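PDB 3ONH: ubiquitin-activating enzyme E1-like from Saccharomyces cerevisiae, which serves with AOS1 as the heterodimeric E1 that activates the SUMO protein SMT3 using ATP, represented here by its ubiquitin-fold domain. Local coordinates for residues A[59-62]-A[63-67]. Sequence-based numbering, arbitrary orientation.
Sequences NDRT and LSEIN
Asp60 reaches Glu65 through a water that donates to both Asp60 O and Glu65 OE1, the latter at 3.0 Å. Next along the chain, the Arg61 guanidinium lies face-on to the Glu65 carboxylate, their planes 20° apart, with OE1 over its centre. The salt bridge from Arg61 NH2 to Glu65 OE2, at 3.2 Å, is therefore purely electrostatic, since no N-H points at that oxygen. Nearer the backbone, Arg61 CB packs on Ile66 CG2 at 3.6 Å. Thr62 N donates to Glu65 OE1 at 2.7 Å and a nearly straight 172°, on the anti side, somewhat out of the carboxylate plane. With chi1 at 66°, Thr62 OG1 sits between its own N and carbonyl carbon, takes a weak bond from Glu65 N at 3.4 Å and shares a water, weakly, with Ser64 OG. Thr62 O receives Ile66 N at 3.2 Å and, weakly, Glu65 N. A valine here would probably deprive Glu65 N of its hydroxyl acceptor, leaving it the weak bond to Thr62 O, and the water of its hold on this side chain. The reciprocal Thr62-Glu65 bonds, one of them weak, have the pattern of a capping box, with Thr62 at the N-cap position of a single helical turn, 63-65, that lacks regular helix bonds, in the loop between strands 48-52 and 73-78 of the ubiquitin-fold domain.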
loop_
_atom_site.group_PDB
_atom_site.type_symbol
_atom_site.label_atom_id
_atom_site.label_comp_id
_atom_site.label_asym_id
_atom_site.label_seq_id
_atom_site.Cartn_x
_atom_site.Cartn_y
_atom_site.Cartn_z
ATOM N N ASN A 59 -13.239 -2.158 -0.213
ATOM C CA ASN A 59 -12.680 -2.979 0.851
ATOM C C ASN A 59 -12.552 -4.446 0.470
ATOM O O ASN A 59 -11.553 -5.099 0.781
ATOM C CB ASN A 59 -13.588 -2.871 2.077
ATOM C CG ASN A 59 -12.833 -2.978 3.373
ATOM O OD1 ASN A 59 -11.838 -2.286 3.587
ATOM N ND2 ASN A 59 -13.312 -3.840 4.262
ATOM N N ASP A 60 -13.575 -4.960 -0.204
ATOM C CA ASP A 60 -13.698 -6.388 -0.454
ATOM C C ASP A 60 -13.183 -6.825 -1.831
ATOM O O ASP A 60 -13.261 -7.998 -2.181
ATOM C CB ASP A 60 -15.154 -6.820 -0.276
ATOM C CG ASP A 60 -15.278 -8.181 0.374
ATOM O OD1 ASP A 60 -14.511 -8.444 1.328
ATOM O OD2 ASP A 60 -16.131 -8.984 -0.065
ATOM N N ARG A 61 -12.657 -5.878 -2.599
ATOM C CA ARG A 61 -12.106 -6.154 -3.921
ATOM C C ARG A 61 -10.654 -6.592 -3.788
ATOM O O ARG A 61 -9.963 -6.151 -2.875
ATOM C CB ARG A 61 -12.166 -4.873 -4.753
ATOM C CG ARG A 61 -12.752 -5.020 -6.142
ATOM C CD ARG A 61 -14.263 -5.064 -6.110
ATOM N NE ARG A 61 -14.748 -6.426 -5.973
ATOM C CZ ARG A 61 -14.951 -7.245 -6.999
ATOM N NH1 ARG A 61 -14.713 -6.831 -8.236
ATOM N NH2 ARG A 61 -15.390 -8.477 -6.791
ATOM N N THR A 62 -10.180 -7.451 -4.687
ATOM C CA THR A 62 -8.765 -7.823 -4.686
ATOM C C THR A 62 -7.961 -6.780 -5.441
ATOM O O THR A 62 -8.532 -5.901 -6.084
ATOM C CB THR A 62 -8.517 -9.171 -5.349
ATOM O OG1 THR A 62 -8.841 -9.073 -6.743
ATOM C CG2 THR A 62 -9.360 -10.240 -4.690
ATOM N N LEU A 63 -6.639 -6.887 -5.375
ATOM C CA LEU A 63 -5.773 -5.844 -5.916
ATOM C C LEU A 63 -5.869 -5.743 -7.437
ATOM O O LEU A 63 -5.818 -4.655 -8.003
ATOM C CB LEU A 63 -4.321 -6.078 -5.497
ATOM C CG LEU A 63 -4.038 -6.076 -4.002
ATOM C CD1 LEU A 63 -2.536 -6.064 -3.766
ATOM C CD2 LEU A 63 -4.685 -4.873 -3.376
ATOM N N SER A 64 -6.002 -6.882 -8.098
ATOM C CA SER A 64 -6.184 -6.892 -9.542
ATOM C C SER A 64 -7.594 -6.449 -9.926
ATOM O O SER A 64 -7.817 -5.947 -11.017
ATOM C CB SER A 64 -5.890 -8.276 -10.104
ATOM O OG SER A 64 -6.747 -9.241 -9.525
ATOM N N GLU A 65 -8.546 -6.631 -9.020
ATOM C CA GLU A 65 -9.921 -6.217 -9.282
ATOM C C GLU A 65 -10.069 -4.692 -9.270
ATOM O O GLU A 65 -10.967 -4.144 -9.911
ATOM C CB GLU A 65 -10.876 -6.865 -8.277
ATOM C CG GLU A 65 -11.279 -8.293 -8.620
ATOM C CD GLU A 65 -12.089 -8.956 -7.515
ATOM O OE1 GLU A 65 -12.022 -8.491 -6.361
ATOM O OE2 GLU A 65 -12.793 -9.947 -7.801
ATOM N N ILE A 66 -9.194 -4.008 -8.545
ATOM C CA ILE A 66 -9.178 -2.549 -8.580
ATOM C C ILE A 66 -8.090 -2.046 -9.523
ATOM O O ILE A 66 -7.695 -0.889 -9.480
ATOM C CB ILE A 66 -8.975 -1.936 -7.190
ATOM C CG1 ILE A 66 -7.610 -2.328 -6.643
ATOM C CG2 ILE A 66 -10.075 -2.378 -6.248
ATOM C CD1 ILE A 66 -7.376 -1.866 -5.227
ATOM N N ASN A 67 -7.613 -2.943 -10.371
ATOM C CA ASN A 67 -6.708 -2.593 -11.447
ATOM C C ASN A 67 -5.331 -2.116 -11.016
ATOM O O ASN A 67 -4.805 -1.136 -11.541
ATOM C CB ASN A 67 -7.354 -1.570 -12.370
ATOM C CG ASN A 67 -7.293 -2.000 -13.803
ATOM O OD1 ASN A 67 -8.320 -2.245 -14.432
ATOM N ND2 ASN A 67 -6.084 -2.135 -14.324
HETATM O O HOH W 1 -13.280 -10.050 -4.154
HETATM O O HOH W 2 -15.483 -10.991 -7.590
HETATM O O HOH W 3 -9.185 -11.355 -8.338
#